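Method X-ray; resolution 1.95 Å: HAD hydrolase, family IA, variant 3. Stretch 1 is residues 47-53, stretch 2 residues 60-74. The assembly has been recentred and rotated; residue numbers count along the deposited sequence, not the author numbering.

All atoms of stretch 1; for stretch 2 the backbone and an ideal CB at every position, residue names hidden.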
ATOM      1  N   THR A  47      12.673   1.814  -4.166  1.00 29.61           N
ATOM      2  CA  THR A  47      12.282   3.137  -3.699  1.00 29.71           C
ATOM      3  C   THR A  47      12.198   4.115  -4.866  1.00 25.77           C
ATOM      4  O   THR A  47      12.776   3.897  -5.930  1.00 24.69           O
ATOM      5  CB  THR A  47      13.280   3.675  -2.671  1.00 26.36           C
ATOM      6  OG1 THR A  47      14.584   3.821  -3.273  1.00 26.72           O
ATOM      7  CG2 THR A  47      13.395   2.723  -1.457  1.00 31.26           C
ATOM      8  N   ASN A  48      11.565   5.272  -4.622  1.00 23.45           N
ATOM      9  CA  ASN A  48      11.571   6.292  -5.649  1.00 22.31           C
ATOM     10  C   ASN A  48      12.998   6.679  -6.006  1.00 27.25           C
ATOM     11  O   ASN A  48      13.310   6.930  -7.173  1.00 25.02           O
ATOM     12  CB  ASN A  48      10.769   7.509  -5.194  1.00 24.30           C
ATOM     13  CG  ASN A  48       9.280   7.252  -5.252  1.00 38.02           C
ATOM     14  OD1 ASN A  48       8.836   6.271  -5.860  1.00 27.43           O
ATOM     15  ND2 ASN A  48       8.500   8.123  -4.633  1.00 35.89           N
ATOM     16  N   LYS A  49      13.870   6.747  -5.006  1.00 25.18           N
ATOM     17  CA  LYS A  49      15.246   7.143  -5.270  1.00 21.96           C
ATOM     18  C   LYS A  49      15.919   6.150  -6.204  1.00 21.99           C
ATOM     19  O   LYS A  49      16.653   6.538  -7.130  1.00 23.45           O
ATOM     20  CB  LYS A  49      16.009   7.247  -3.948  1.00 26.39           C
ATOM     21  CG  LYS A  49      17.474   7.667  -4.080  1.00 29.14           C
ATOM     22  CD  LYS A  49      17.989   8.168  -2.711  1.00 34.78           C
ATOM     23  CE  LYS A  49      19.426   8.727  -2.772  1.00 36.01           C
ATOM     24  NZ  LYS A  49      20.470   7.676  -3.012  1.00 31.71           N
ATOM     25  N   GLN A  50      15.710   4.854  -5.951  1.00 25.18           N
ATOM     26  CA  GLN A  50      16.325   3.831  -6.789  1.00 28.40           C
ATOM     27  C   GLN A  50      15.818   3.914  -8.216  1.00 23.36           C
ATOM     28  O   GLN A  50      16.565   3.649  -9.166  1.00 24.25           O
ATOM     29  CB  GLN A  50      16.049   2.436  -6.222  1.00 25.29           C
ATOM     30  CG  GLN A  50      16.752   2.131  -4.905  1.00 27.65           C
ATOM     31  CD  GLN A  50      16.383   0.752  -4.368  1.00 31.88           C
ATOM     32  OE1 GLN A  50      15.317   0.568  -3.791  1.00 32.26           O
ATOM     33  NE2 GLN A  50      17.271  -0.211  -4.548  1.00 33.37           N
ATOM     34  N   LEU A  51      14.529   4.235  -8.391  1.00 22.11           N
ATOM     35  CA  LEU A  51      13.988   4.376  -9.742  1.00 22.39           C
ATOM     36  C   LEU A  51      14.663   5.527 -10.482  1.00 19.78           C
ATOM     37  O   LEU A  51      15.097   5.381 -11.635  1.00 23.40           O
ATOM     38  CB  LEU A  51      12.471   4.603  -9.682  1.00 25.22           C
ATOM     39  CG  LEU A  51      11.539   3.387  -9.767  1.00 34.24           C
ATOM     40  CD1 LEU A  51      11.486   2.854 -11.168  1.00 38.05           C
ATOM     41  CD2 LEU A  51      11.956   2.289  -8.825  1.00 33.46           C
ATOM     42  N   ILE A  52      14.766   6.682  -9.831  1.00 24.40           N
ATOM     43  CA  ILE A  52      15.370   7.842 -10.488  1.00 21.65           C
ATOM     44  C   ILE A  52      16.837   7.581 -10.792  1.00 29.88           C
ATOM     45  O   ILE A  52      17.339   7.937 -11.873  1.00 24.16           O
ATOM     46  CB  ILE A  52      15.193   9.101  -9.624  1.00 26.68           C
ATOM     47  CG1 ILE A  52      13.708   9.359  -9.383  1.00 37.08           C
ATOM     48  CG2 ILE A  52      15.880  10.292 -10.316  1.00 29.80           C
ATOM     49  CD1 ILE A  52      13.396  10.058  -8.039  1.00 33.60           C
ATOM     50  N   GLU A  53      17.554   6.964  -9.838  1.00 24.73           N
ATOM     51  CA  GLU A  53      18.946   6.598 -10.074  1.00 27.25           C
ATOM     52  C   GLU A  53      19.081   5.641 -11.251  1.00 29.11           C
ATOM     53  O   GLU A  53      20.037   5.738 -12.021  1.00 32.27           O
ATOM     54  CB  GLU A  53      19.568   5.983  -8.810  1.00 24.17           C
ATOM     55  CG  GLU A  53      19.694   7.035  -7.688  1.00 25.11           C
ATOM     56  CD  GLU A  53      20.160   6.449  -6.374  1.00 32.11           C
ATOM     57  OE1 GLU A  53      19.933   5.238  -6.156  1.00 34.80           O
ATOM     58  OE2 GLU A  53      20.784   7.196  -5.589  1.00 33.28           O
ATOM     59  N   UNK A  60      22.425   9.345  -6.713  1.00 33.58           N
ATOM     60  CA  UNK A  60      22.224  10.769  -6.442  1.00 36.58           C
ATOM     61  C   UNK A  60      21.981  10.985  -4.948  1.00 36.61           C
ATOM     62  O   UNK A  60      21.817  10.044  -4.173  1.00 36.47           O
ATOM     63  CB  UNK A  60      21.053  11.316  -7.260  1.00 36.58           C
ATOM     64  N   UNK A  61      21.931  12.255  -4.558  1.00 37.46           N
ATOM     65  CA  UNK A  61      21.680  12.615  -3.173  1.00 36.84           C
ATOM     66  C   UNK A  61      20.197  12.479  -2.837  1.00 40.55           C
ATOM     67  O   UNK A  61      19.323  12.480  -3.722  1.00 34.93           O
ATOM     68  CB  UNK A  61      22.159  14.042  -2.899  1.00 36.84           C
ATOM     69  N   UNK A  62      19.917  12.343  -1.538  1.00 48.67           N
ATOM     70  CA  UNK A  62      18.527  12.322  -1.092  1.00 54.06           C
ATOM     71  C   UNK A  62      17.777  13.549  -1.594  1.00 48.41           C
ATOM     72  O   UNK A  62      16.622  13.453  -2.020  1.00 47.15           O
ATOM     73  CB  UNK A  62      18.456  12.248   0.435  1.00 54.06           C
ATOM     74  N   UNK A  63      18.433  14.708  -1.607  1.00 50.12           N
ATOM     75  CA  UNK A  63      17.724  15.920  -1.998  1.00 56.24           C
ATOM     76  C   UNK A  63      17.444  15.957  -3.498  1.00 49.60           C
ATOM     77  O   UNK A  63      16.385  16.439  -3.919  1.00 49.14           O
ATOM     78  CB  UNK A  63      18.530  17.154  -1.588  1.00 56.24           C
ATOM     79  N   UNK A  64      18.387  15.489  -4.325  1.00 46.34           N
ATOM     80  CA  UNK A  64      18.076  15.268  -5.738  1.00 48.55           C
ATOM     81  C   UNK A  64      16.895  14.320  -5.880  1.00 47.68           C
ATOM     82  O   UNK A  64      15.981  14.556  -6.681  1.00 52.00           O
ATOM     83  CB  UNK A  64      19.293  14.711  -6.479  1.00 48.55           C
ATOM     84  N   UNK A  65      16.913  13.219  -5.123  1.00 43.10           N
ATOM     85  CA  UNK A  65      15.858  12.216  -5.274  1.00 40.23           C
ATOM     86  C   UNK A  65      14.490  12.801  -4.951  1.00 33.62           C
ATOM     87  O   UNK A  65      13.521  12.568  -5.678  1.00 32.51           O
ATOM     88  CB  UNK A  65      16.136  11.010  -4.374  1.00 40.23           C
ATOM     89  N   UNK A  66      14.387  13.584  -3.876  1.00 42.88           N
ATOM     90  CA  UNK A  66      13.081  14.132  -3.502  1.00 36.40           C
ATOM     91  C   UNK A  66      12.489  14.978  -4.624  1.00 34.54           C
ATOM     92  O   UNK A  66      11.279  14.922  -4.876  1.00 33.46           O
ATOM     93  CB  UNK A  66      13.202  14.969  -2.227  1.00 36.40           C
ATOM     94  N   UNK A  67      13.330  15.756  -5.319  1.00 35.15           N
ATOM     95  CA  UNK A  67      12.839  16.641  -6.377  1.00 44.06           C
ATOM     96  C   UNK A  67      12.263  15.863  -7.556  1.00 40.17           C
ATOM     97  O   UNK A  67      11.192  16.198  -8.067  1.00 33.32           O
ATOM     98  CB  UNK A  67      13.967  17.553  -6.864  1.00 44.06           C
ATOM     99  N   UNK A  68      12.984  14.853  -8.047  1.00 32.21           N
ATOM    100  CA  UNK A  68      12.418  14.089  -9.159  1.00 32.89           C
ATOM    101  C   UNK A  68      11.310  13.177  -8.689  1.00 32.81           C
ATOM    102  O   UNK A  68      10.355  12.922  -9.438  1.00 34.96           O
ATOM    103  CB  UNK A  68      13.504  13.269  -9.858  1.00 32.89           C
ATOM    104  N   UNK A  69      11.406  12.668  -7.463  1.00 30.36           N
ATOM    105  CA  UNK A  69      10.287  11.885  -6.950  1.00 32.50           C
ATOM    106  C   UNK A  69       9.029  12.734  -6.894  1.00 35.57           C
ATOM    107  O   UNK A  69       7.936  12.270  -7.242  1.00 28.95           O
ATOM    108  CB  UNK A  69      10.610  11.322  -5.565  1.00 32.50           C
ATOM    109  N   UNK A  70       9.158  13.991  -6.490  1.00 27.99           N
ATOM    110  CA  UNK A  70       7.965  14.822  -6.435  1.00 25.04           C
ATOM    111  C   UNK A  70       7.422  15.113  -7.836  1.00 30.02           C
ATOM    112  O   UNK A  70       6.201  15.228  -8.018  1.00 29.06           O
ATOM    113  CB  UNK A  70       8.270  16.132  -5.705  1.00 25.04           C
ATOM    114  N   UNK A  71       8.299  15.249  -8.840  1.00 31.29           N
ATOM    115  CA  UNK A  71       7.800  15.364 -10.214  1.00 31.38           C
ATOM    116  C   UNK A  71       7.024  14.118 -10.624  1.00 33.18           C
ATOM    117  O   UNK A  71       5.979  14.219 -11.279  1.00 28.17           O
ATOM    118  CB  UNK A  71       8.959  15.600 -11.185  1.00 31.38           C
ATOM    119  N   UNK A  72       7.545  12.922 -10.304  1.00 25.12           N
ATOM    120  CA  UNK A  72       6.799  11.710 -10.624  1.00 27.45           C
ATOM    121  C   UNK A  72       5.483  11.651  -9.856  1.00 29.08           C
ATOM    122  O   UNK A  72       4.450  11.248 -10.409  1.00 29.73           O
ATOM    123  CB  UNK A  72       7.642  10.471 -10.316  1.00 27.45           C
ATOM    124  N   UNK A  73       5.492  12.027  -8.576  1.00 23.35           N
ATOM    125  CA  UNK A  73       4.263  11.930  -7.796  1.00 26.62           C
ATOM    126  C   UNK A  73       3.233  12.961  -8.227  1.00 31.38           C
ATOM    127  O   UNK A  73       2.031  12.674  -8.184  1.00 26.60           O
ATOM    128  CB  UNK A  73       4.570  12.096  -6.306  1.00 26.62           C
ATOM    129  N   UNK A  74       3.672  14.146  -8.657  1.00 26.97           N
ATOM    130  CA  UNK A  74       2.736  15.098  -9.233  1.00 25.82           C
ATOM    131  C   UNK A  74       2.054  14.522 -10.477  1.00 29.88           C
ATOM    132  O   UNK A  74       0.841  14.694 -10.665  1.00 27.52           O
ATOM    133  CB  UNK A  74       3.458  16.402  -9.581  1.00 25.82           C
TER

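The axes of helices 48-53 and 62-74 cross at 90° with a closest approach of 9.1 Å; small residues are expected where the backbones come nearest.

Position 60 precedes the helix, in an extended conformation (phi/psi -131/173). Its N lies 2.9 Å from Glu53 OE2 with a 170° angle at the hydrogen. The ideal CB points sideways, 4.5 Å from Glu53 OE2, and a branched or long apolar chain could reach back over Ile52. The residue is Ile60: CD1 meets Ile52 CG2 at 3.8 Å, while Ile60 O receives a weak hydrogen bond from Lys49 NZ (3.0 Å). That same NZ forms a salt bridge with Glu53 OE2 at 2.6 Å, so one lysine-glutamate pair holds both backbone groups.

Position 61 points away and, at phi/psi -78/159, sits right before the helix; Ser, Thr, Asp or Asn would suit this N-cap. It is Ser61, whose OG accepts from the N of 64 at 3.1 Å.

At 62 the CB points away but lies 4.9 Å from Lys49 CE, in the first helical turn, where an acid is favourable. Asp62 places OD1 3.4 Å from Lys49 CE; its 4.4 Å separation from Lys49 NZ is too long for a salt bridge.

Positions 63, 64, 66, 67, 70, 71 and 74 have nothing of stretch 1 within 5.5 Å of CB, so polar residues are plausible: Glu63, Asp64, Lys66, Lys67, Glu70, Glu71 (salt-bridged to Lys67) and Asn74.

At position 65 the CA is 5.1 Å from Lys49 CA, and the CB points toward stretch 1, 3.6 Å from Lys49 CG. Gly, Ala or perhaps Ser would suit; Ala65 packs its methyl there.

At 68 the CB points toward Ile52, 3.7 Å from CD1, favouring an apolar start with an outward exit. Tyr68 makes that contact through CB while the end of its side chain leads away.

Position 69 again calls for a small residue: CB points toward stretch 1, 3.8 Å from Asn48 CB and 3.9 Å from Ile52 CD1. Ala69 fits.

At 72 the CB points toward stretch 1 but has space before it, so a long chain is possible. Lys72 NZ donates to water 1 (2.8 Å), which donates to Asn48 OD1 (2.7 Å).

Position 73 points sideways; a long acceptor could reach the Asn48 amide. Glu73 does: Asn48 ND2 donates to Glu73 OE2 at 3.2 Å, and Glu73 OE1 bridges Lys72 NZ at 3.0 Å.

Stretch 2, residues 60-74: ISDEDAKKYAEEKEN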
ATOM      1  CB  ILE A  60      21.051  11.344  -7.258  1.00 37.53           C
ATOM      2  CG1 ILE A  60      19.750  10.689  -6.795  1.00 35.38           C
ATOM      3  CG2 ILE A  60      21.254  11.097  -8.752  1.00 40.51           C
ATOM      4  CD1 ILE A  60      18.561  10.925  -7.729  1.00 41.86           C
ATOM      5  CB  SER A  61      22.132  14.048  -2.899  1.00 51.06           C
ATOM      6  OG  SER A  61      21.431  14.955  -3.740  1.00 48.76           O
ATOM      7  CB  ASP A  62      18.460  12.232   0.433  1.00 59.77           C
ATOM      8  CG  ASP A  62      18.999  10.910   0.970  1.00 64.57           C
ATOM      9  OD1 ASP A  62      18.733   9.848   0.366  1.00 70.22           O
ATOM     10  OD2 ASP A  62      19.683  10.929   2.011  1.00 74.46           O
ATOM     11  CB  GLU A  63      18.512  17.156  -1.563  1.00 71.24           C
ATOM     12  CG  GLU A  63      17.658  18.403  -1.495  1.00 75.02           C
ATOM     13  CD  GLU A  63      18.485  19.662  -1.471  1.00 91.07           C
ATOM     14  OE1 GLU A  63      19.664  19.591  -1.057  1.00 92.26           O
ATOM     15  OE2 GLU A  63      17.956  20.718  -1.882  1.00 99.16           O
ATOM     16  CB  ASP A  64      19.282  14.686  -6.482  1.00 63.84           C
ATOM     17  CG  ASP A  64      20.343  15.722  -6.814  1.00 74.56           C
ATOM     18  OD1 ASP A  64      20.020  16.931  -6.871  1.00 73.65           O
ATOM     19  OD2 ASP A  64      21.506  15.308  -7.039  1.00 72.64           O
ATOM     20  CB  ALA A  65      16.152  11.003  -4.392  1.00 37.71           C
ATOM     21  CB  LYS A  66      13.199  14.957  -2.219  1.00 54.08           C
ATOM     22  CG  LYS A  66      13.427  14.153  -0.952  1.00 63.15           C
ATOM     23  CD  LYS A  66      13.543  15.085   0.266  1.00 79.44           C
ATOM     24  CE  LYS A  66      13.773  14.316   1.571  1.00 83.13           C
ATOM     25  NZ  LYS A  66      12.574  13.525   1.987  1.00 77.13           N
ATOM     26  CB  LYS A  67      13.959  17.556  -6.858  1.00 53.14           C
ATOM     27  CG  LYS A  67      13.711  18.198  -8.227  1.00 63.85           C
ATOM     28  CD  LYS A  67      14.965  18.908  -8.734  1.00 74.60           C
ATOM     29  CE  LYS A  67      14.734  19.585 -10.075  1.00 76.32           C
ATOM     30  NZ  LYS A  67      14.440  18.597 -11.143  1.00 74.77           N
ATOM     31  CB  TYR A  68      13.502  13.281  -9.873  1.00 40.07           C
ATOM     32  CG  TYR A  68      14.430  14.173 -10.652  1.00 47.23           C
ATOM     33  CD1 TYR A  68      13.970  14.860 -11.772  1.00 55.57           C
ATOM     34  CD2 TYR A  68      15.739  14.379 -10.245  1.00 51.80           C
ATOM     35  CE1 TYR A  68      14.790  15.708 -12.483  1.00 59.68           C
ATOM     36  CE2 TYR A  68      16.581  15.230 -10.955  1.00 59.37           C
ATOM     37  CZ  TYR A  68      16.094  15.889 -12.077  1.00 59.81           C
ATOM     38  OH  TYR A  68      16.900  16.734 -12.801  1.00 51.03           O
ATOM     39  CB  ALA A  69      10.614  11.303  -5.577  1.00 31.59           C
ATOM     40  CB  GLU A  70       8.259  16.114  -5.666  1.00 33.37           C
ATOM     41  CG  GLU A  70       7.109  17.128  -5.657  1.00 49.56           C
ATOM     42  CD  GLU A  70       5.790  16.571  -5.090  1.00 64.14           C
ATOM     43  OE1 GLU A  70       5.796  15.533  -4.374  1.00 57.01           O
ATOM     44  OE2 GLU A  70       4.738  17.189  -5.365  1.00 68.36           O
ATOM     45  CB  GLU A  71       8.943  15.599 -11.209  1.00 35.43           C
ATOM     46  CG  GLU A  71       9.640  16.936 -11.059  1.00 50.11           C
ATOM     47  CD  GLU A  71      10.634  17.237 -12.190  1.00 62.98           C
ATOM     48  OE1 GLU A  71      10.730  16.446 -13.162  1.00 57.07           O
ATOM     49  OE2 GLU A  71      11.322  18.277 -12.095  1.00 68.90           O
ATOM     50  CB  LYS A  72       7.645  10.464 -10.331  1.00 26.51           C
ATOM     51  CG  LYS A  72       6.847   9.148 -10.532  1.00 23.92           C
ATOM     52  CD  LYS A  72       6.182   8.654  -9.247  1.00 25.94           C
ATOM     53  CE  LYS A  72       5.195   7.493  -9.545  1.00 27.51           C
ATOM     54  NZ  LYS A  72       4.647   6.974  -8.258  1.00 27.01           N
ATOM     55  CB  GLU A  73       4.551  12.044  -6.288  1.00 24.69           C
ATOM     56  CG  GLU A  73       5.416  10.897  -5.750  1.00 31.55           C
ATOM     57  CD  GLU A  73       4.818   9.465  -5.853  1.00 39.60           C
ATOM     58  OE1 GLU A  73       3.791   9.208  -6.523  1.00 34.54           O
ATOM     59  OE2 GLU A  73       5.416   8.556  -5.244  1.00 44.67           O
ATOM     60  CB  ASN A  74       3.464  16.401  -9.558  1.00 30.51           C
ATOM     61  CG  ASN A  74       2.602  17.361 -10.321  1.00 61.73           C
ATOM     62  OD1 ASN A  74       2.959  17.797 -11.412  1.00 64.41           O
ATOM     63  ND2 ASN A  74       1.441  17.681  -9.763  1.00 66.52           N
TER
HETATM   64  O   HOH W   1       6.559   5.397  -6.997  1.00 31.25           O
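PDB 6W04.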